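Long-range contacts in pullulanase (Bacillus acidopullulyticus, PDB 2WAN), which hydrolyses the alpha-1,6-glucosidic linkages of pullulan and, as a debranching enzyme, probably those of branched starch polysaccharides: residues Y436-R441 / T484-Q489; W507-R512 / D551-H556. All coordinates share one frame; numbering follows the deposited sequence.

Contact 1 (Y436-R441 / T484-Q489)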
loop_
_atom_site.group_PDB
_atom_site.type_symbol
_atom_site.label_atom_id
_atom_site.label_comp_id
_atom_site.label_asym_id
_atom_site.label_seq_id
_atom_site.Cartn_x
_atom_site.Cartn_y
_atom_site.Cartn_z
ATOM N N TYR A 436 -6.117 10.362 13.567
ATOM C CA TYR A 436 -5.647 11.738 13.427
ATOM C C TYR A 436 -4.231 11.717 12.859
ATOM O O TYR A 436 -3.289 11.311 13.544
ATOM C CB TYR A 436 -5.674 12.371 14.820
ATOM C CG TYR A 436 -5.306 13.838 14.964
ATOM C CD1 TYR A 436 -3.997 14.218 15.243
ATOM C CD2 TYR A 436 -6.290 14.830 14.913
ATOM C CE1 TYR A 436 -3.651 15.561 15.434
ATOM C CE2 TYR A 436 -5.964 16.184 15.104
ATOM C CZ TYR A 436 -4.657 16.538 15.381
ATOM O OH TYR A 436 -4.346 17.866 15.596
ATOM N N GLU A 437 -4.082 12.130 11.601
ATOM C CA GLU A 437 -2.767 12.093 10.927
ATOM C C GLU A 437 -1.870 13.259 11.354
ATOM O O GLU A 437 -2.289 14.418 11.316
ATOM C CB GLU A 437 -2.934 12.114 9.403
ATOM C CG GLU A 437 -1.603 11.925 8.632
ATOM C CD GLU A 437 -1.812 11.984 7.106
ATOM O OE1 GLU A 437 -2.635 12.797 6.627
ATOM O OE2 GLU A 437 -1.134 11.238 6.389
ATOM N N ALA A 438 -0.640 12.965 11.766
ATOM C CA ALA A 438 0.283 14.024 12.198
ATOM C C ALA A 438 1.729 13.689 11.838
ATOM O O ALA A 438 2.155 12.546 11.963
ATOM C CB ALA A 438 0.163 14.249 13.726
ATOM N N HIS A 439 2.470 14.704 11.396
ATOM C CA HIS A 439 3.923 14.624 11.183
ATOM C C HIS A 439 4.644 15.052 12.460
ATOM O O HIS A 439 4.251 16.043 13.080
ATOM C CB HIS A 439 4.245 15.563 10.015
ATOM C CG HIS A 439 5.664 15.522 9.538
ATOM N ND1 HIS A 439 6.689 16.203 10.173
ATOM C CD2 HIS A 439 6.213 14.952 8.443
ATOM C CE1 HIS A 439 7.812 16.018 9.503
ATOM N NE2 HIS A 439 7.550 15.272 8.445
ATOM N N VAL A 440 5.671 14.303 12.878
ATOM C CA VAL A 440 6.352 14.609 14.156
ATOM C C VAL A 440 6.922 16.034 14.209
ATOM O O VAL A 440 6.850 16.693 15.270
ATOM C CB VAL A 440 7.462 13.568 14.466
ATOM C CG1 VAL A 440 8.228 13.934 15.737
ATOM C CG2 VAL A 440 6.836 12.149 14.626
ATOM N N ARG A 441 7.501 16.518 13.104
ATOM C CA ARG A 441 8.025 17.880 13.121
ATOM C C ARG A 441 6.864 18.897 13.144
ATOM O O ARG A 441 6.830 19.793 14.002
ATOM C CB ARG A 441 8.936 18.141 11.934
ATOM C CG ARG A 441 9.605 19.515 12.004
ATOM C CD ARG A 441 10.625 19.730 10.885
ATOM N NE ARG A 441 11.178 21.091 10.936
ATOM C CZ ARG A 441 12.214 21.476 11.689
ATOM N NH1 ARG A 441 12.859 20.606 12.481
ATOM N NH2 ARG A 441 12.617 22.752 11.653
ATOM N N THR A 484 -8.886 8.915 18.885
ATOM C CA THR A 484 -8.484 7.687 19.572
ATOM C C THR A 484 -7.081 7.218 19.195
ATOM O O THR A 484 -6.486 6.415 19.915
ATOM C CB THR A 484 -9.425 6.500 19.257
ATOM O OG1 THR A 484 -9.267 6.112 17.885
ATOM C CG2 THR A 484 -10.890 6.868 19.519
ATOM N N THR A 485 -6.585 7.667 18.043
ATOM C CA THR A 485 -5.414 7.056 17.438
ATOM C C THR A 485 -4.679 8.109 16.624
ATOM O O THR A 485 -5.294 8.816 15.817
ATOM C CB THR A 485 -5.804 5.866 16.499
ATOM O OG1 THR A 485 -6.779 5.037 17.147
ATOM C CG2 THR A 485 -4.593 5.017 16.143
ATOM N N VAL A 486 -3.371 8.238 16.871
ATOM C CA VAL A 486 -2.517 9.121 16.056
ATOM C C VAL A 486 -1.861 8.282 14.966
ATOM O O VAL A 486 -1.228 7.264 15.255
ATOM C CB VAL A 486 -1.441 9.837 16.922
ATOM C CG1 VAL A 486 -0.440 10.589 16.037
ATOM C CG2 VAL A 486 -2.104 10.820 17.863
ATOM N N GLN A 487 -2.014 8.703 13.708
ATOM C CA GLN A 487 -1.253 8.093 12.630
ATOM C C GLN A 487 -0.050 8.981 12.348
ATOM O O GLN A 487 -0.204 10.115 11.893
ATOM C CB GLN A 487 -2.106 7.914 11.372
ATOM C CG GLN A 487 -1.334 7.381 10.125
ATOM C CD GLN A 487 -2.211 7.396 8.889
ATOM O OE1 GLN A 487 -3.274 6.781 8.868
ATOM N NE2 GLN A 487 -1.793 8.137 7.869
ATOM N N LEU A 488 1.148 8.469 12.639
ATOM C CA LEU A 488 2.371 9.257 12.429
ATOM C C LEU A 488 2.861 9.148 10.996
ATOM O O LEU A 488 2.973 8.034 10.475
ATOM C CB LEU A 488 3.491 8.756 13.358
ATOM C CG LEU A 488 3.298 8.898 14.865
ATOM C CD1 LEU A 488 4.463 8.195 15.564
ATOM C CD2 LEU A 488 3.220 10.361 15.261
ATOM N N GLN A 489 3.176 10.285 10.365
ATOM C CA GLN A 489 3.869 10.259 9.062
ATOM C C GLN A 489 5.219 9.551 9.277
ATOM O O GLN A 489 5.647 9.375 10.422
ATOM C CB GLN A 489 4.007 11.659 8.465
ATOM C CG GLN A 489 2.679 12.190 7.928
ATOM C CD GLN A 489 2.875 13.352 6.964
ATOM O OE1 GLN A 489 2.664 14.496 7.331
ATOM N NE2 GLN A 489 3.308 13.053 5.737
HETATM O O HOH W 1 0.577 9.501 7.577
HETATM O O HOH W 2 -2.585 9.047 5.122
HETATM O O HOH W 3 6.324 12.100 11.081
#
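The imidazole of H439 meets the amide of Q489 at its edge, Q489 CD lying in the ring plane and the two planes standing 74° apart. Over one face, offset toward the rim, sits the water that takes a bond from V440 N and gives a weak one to Q489 O; Y505 also meets the ring, nearly parallel to it. CG anti to the backbone N (chi1 -174°) puts the ring edge of H439 beside Q489, with H439 CD2 3.7 Å from Q489 OE1. H439 CB is closer still to Q489 OE1, at 3.3 Å. Both ring nitrogens are used: NE2 bonds to N506 O, while ND1 caps the helix that follows by accepting a weak bond from R441 N. Q489 NE2 turns elsewhere, to the hydroxyl of Y509. An alanine in place of Q489 would probably leave that hydroxyl without its amide partner and open a gap along the H439 ring edge.

E437 and Q487 run side by side, extended the same way, their carboxylate and amide planes 79° apart. Two waters bridge E437 OE2 to Q487 NE2. The remaining carboxylate oxygen, E437 OE1, is held by H735 N, and the amide oxygen, Q487 OE1, by Y649 OH. From the other face of the sheet, Y436 and V486 pack on L478 of helix 474-481. Farther along, V440 CG2 touches L488 CD2 at 4.1 Å.

Four backbone bonds join the strands in parallel, from Y436 N to T485 O through to Q489 N to A438 O. This is the beta-alpha-beta crossover that opens the (beta/alpha)8 barrel of the alpha-amylase superfamily, with H439 and Q489 just past the C-terminal strand ends.

Contact 2 (W507-R512 / D551-H556)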
loop_
_atom_site.group_PDB
_atom_site.type_symbol
_atom_site.label_atom_id
_atom_site.label_comp_id
_atom_site.label_asym_id
_atom_site.label_seq_id
_atom_site.Cartn_x
_atom_site.Cartn_y
_atom_site.Cartn_z
ATOM N N TRP A 507 8.664 14.945 4.418
ATOM C CA TRP A 507 7.640 13.985 4.863
ATOM C C TRP A 507 8.203 12.607 5.215
ATOM O O TRP A 507 7.672 11.946 6.107
ATOM C CB TRP A 507 6.549 13.764 3.817
ATOM C CG TRP A 507 5.540 14.860 3.694
ATOM C CD1 TRP A 507 5.298 15.876 4.582
ATOM C CD2 TRP A 507 4.602 15.020 2.629
ATOM N NE1 TRP A 507 4.287 16.675 4.116
ATOM C CE2 TRP A 507 3.830 16.165 2.926
ATOM C CE3 TRP A 507 4.347 14.313 1.440
ATOM C CZ2 TRP A 507 2.827 16.639 2.066
ATOM C CZ3 TRP A 507 3.335 14.780 0.586
ATOM C CH2 TRP A 507 2.594 15.933 0.906
ATOM N N GLY A 508 9.226 12.163 4.483
ATOM C CA GLY A 508 9.866 10.880 4.762
ATOM C C GLY A 508 9.458 9.691 3.914
ATOM O O GLY A 508 9.590 8.534 4.362
ATOM N N TYR A 509 8.970 9.935 2.694
ATOM C CA TYR A 509 8.540 8.813 1.829
ATOM C C TYR A 509 9.689 8.201 1.017
ATOM O O TYR A 509 9.444 7.549 0.008
ATOM C CB TYR A 509 7.317 9.181 0.943
ATOM C CG TYR A 509 6.125 9.458 1.826
ATOM C CD1 TYR A 509 5.399 8.398 2.380
ATOM C CD2 TYR A 509 5.759 10.765 2.153
ATOM C CE1 TYR A 509 4.343 8.625 3.240
ATOM C CE2 TYR A 509 4.704 11.009 2.996
ATOM C CZ TYR A 509 3.999 9.936 3.536
ATOM O OH TYR A 509 2.967 10.185 4.420
ATOM N N ASP A 510 10.922 8.402 1.487
ATOM C CA ASP A 510 12.126 7.808 0.858
ATOM C C ASP A 510 12.899 6.903 1.851
ATOM O O ASP A 510 14.029 7.218 2.257
ATOM C CB ASP A 510 13.013 8.899 0.231
ATOM C CG ASP A 510 13.540 9.906 1.239
ATOM O OD1 ASP A 510 12.806 10.321 2.162
ATOM O OD2 ASP A 510 14.710 10.312 1.080
ATOM N N PRO A 511 12.285 5.769 2.249
ATOM C CA PRO A 511 12.894 4.949 3.311
ATOM C C PRO A 511 14.260 4.356 2.945
ATOM O O PRO A 511 14.530 4.029 1.775
ATOM C CB PRO A 511 11.871 3.832 3.522
ATOM C CG PRO A 511 11.141 3.747 2.221
ATOM C CD PRO A 511 11.057 5.143 1.714
ATOM N N ARG A 512 15.106 4.225 3.955
ATOM C CA ARG A 512 16.437 3.644 3.785
ATOM C C ARG A 512 16.698 2.523 4.787
ATOM O O ARG A 512 17.227 1.467 4.408
ATOM C CB ARG A 512 17.519 4.720 3.941
ATOM C CG ARG A 512 18.985 4.235 3.695
ATOM C CD ARG A 512 19.960 5.410 3.859
ATOM N NE ARG A 512 19.993 5.837 5.259
ATOM C CZ ARG A 512 20.202 7.073 5.685
ATOM N NH1 ARG A 512 20.434 8.063 4.829
ATOM N NH2 ARG A 512 20.190 7.317 6.984
ATOM N N ASP A 551 2.562 5.220 9.589
ATOM C CA ASP A 551 2.670 5.297 8.107
ATOM C C ASP A 551 3.977 4.593 7.717
ATOM O O ASP A 551 5.045 4.959 8.210
ATOM C CB ASP A 551 2.703 6.774 7.708
ATOM C CG ASP A 551 2.556 7.008 6.217
ATOM O OD1 ASP A 551 2.815 6.097 5.403
ATOM O OD2 ASP A 551 2.157 8.138 5.858
ATOM N N VAL A 552 3.888 3.563 6.880
ATOM C CA VAL A 552 5.078 2.789 6.460
ATOM C C VAL A 552 5.149 2.666 4.940
ATOM O O VAL A 552 4.116 2.565 4.259
ATOM C CB VAL A 552 5.119 1.378 7.137
ATOM C CG1 VAL A 552 5.390 1.512 8.662
ATOM C CG2 VAL A 552 3.796 0.633 6.903
ATOM N N VAL A 553 6.373 2.674 4.419
ATOM C CA VAL A 553 6.629 2.805 2.990
ATOM C C VAL A 553 7.451 1.605 2.489
ATOM O O VAL A 553 8.545 1.775 1.933
ATOM C CB VAL A 553 7.349 4.152 2.685
ATOM C CG1 VAL A 553 7.345 4.486 1.182
ATOM C CG2 VAL A 553 6.714 5.323 3.513
ATOM N N TYR A 554 6.888 0.406 2.657
ATOM C CA TYR A 554 7.492 -0.838 2.149
ATOM C C TYR A 554 7.423 -0.976 0.637
ATOM O O TYR A 554 8.064 -1.863 0.084
ATOM C CB TYR A 554 6.899 -2.096 2.829
ATOM C CG TYR A 554 7.184 -2.106 4.313
ATOM C CD1 TYR A 554 8.482 -2.351 4.787
ATOM C CD2 TYR A 554 6.182 -1.814 5.241
ATOM C CE1 TYR A 554 8.777 -2.311 6.172
ATOM C CE2 TYR A 554 6.463 -1.785 6.627
ATOM C CZ TYR A 554 7.764 -2.030 7.076
ATOM O OH TYR A 554 8.019 -1.975 8.428
ATOM N N ASN A 555 6.674 -0.109 -0.043
ATOM C CA ASN A 555 6.446 -0.302 -1.482
ATOM C C ASN A 555 7.617 0.110 -2.392
ATOM O O ASN A 555 7.623 -0.262 -3.564
ATOM C CB ASN A 555 5.161 0.416 -1.928
ATOM C CG ASN A 555 5.293 1.927 -1.870
ATOM O OD1 ASN A 555 5.952 2.525 -2.718
ATOM N ND2 ASN A 555 4.679 2.552 -0.864
ATOM N N HIS A 556 8.568 0.895 -1.866
ATOM C CA HIS A 556 9.763 1.333 -2.615
ATOM C C HIS A 556 10.854 1.832 -1.655
ATOM O O HIS A 556 10.559 2.173 -0.515
ATOM C CB HIS A 556 9.426 2.459 -3.622
ATOM C CG HIS A 556 9.178 3.795 -2.984
ATOM N ND1 HIS A 556 10.138 4.785 -2.926
ATOM C CD2 HIS A 556 8.074 4.306 -2.383
ATOM C CE1 HIS A 556 9.634 5.846 -2.312
ATOM N NE2 HIS A 556 8.383 5.580 -1.976
#
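Y509 and D551 are brought together by two different first torsions: Y509 has CG anti to its carbonyl carbon (chi1 -64°), and D551 has CG anti to its backbone N (chi1 -169°). The two side chains cross at about a right angle, and Y509 OH donates to D551 OD2 over a short 2.6 Å. The hydroxyl comes in on the syn side of the carboxylate but 35° out of its plane, while OD2 itself lies in the plane of the tyrosine ring, at its edge.

V553 packs on both Y509 and P511, one branch to each. V553 CG2, beside the backbone N, reaches Y509 CD1 at 3.5 Å; V553 CG1, anti to that N, meets P511 CD at 3.8 Å. The side chains of P511 and V553 cross at about a right angle. P511 CG also sits over two backbone oxygens, 3.3 Å from V553 O and 3.2 Å from H556 O. Those oxygens belong to the ends of the type I turn V553-H556, so the proline ring touches the first and last residues of the turn. V553 O has a polar partner as well, Y514 OH.

H735 meets the Y509 ring with the two planes nearly parallel, and R620 forms a salt bridge with D551 OD1. Segment D551-H556 reads DVVYNH, consistent with the first conserved sequence region of the alpha-amylase superfamily, at the end of barrel strand 547-552. Chemically, the carboxylate is gripped at both oxygens, by a phenol and by a guanidinium, which should hold it against rotation. Y509 OH, as donor to D551, is probably held in direction by that bond.

Contact 1 closes before contact 2 opens along the chain, and their centres lie about 15 Å apart in the catalytic barrel. They share its parallel sheet: contact 1 joins strands 435-438 and 485-488, and contact 2 uses the end of the next strand, 547-552. The seam between them is direct, L488 O lying 3.0 Å from D551 N, probably as a hydrogen bond of the sheet. Past the C-terminal strand ends, segment 507-512 packs against contact 1, W507 CA lying 3.8 Å from H439 NE2. Three successive strands and a returning loop are thereby tied together at the C-terminal mouth of the barrel, where enzymes of this superfamily carry their active site.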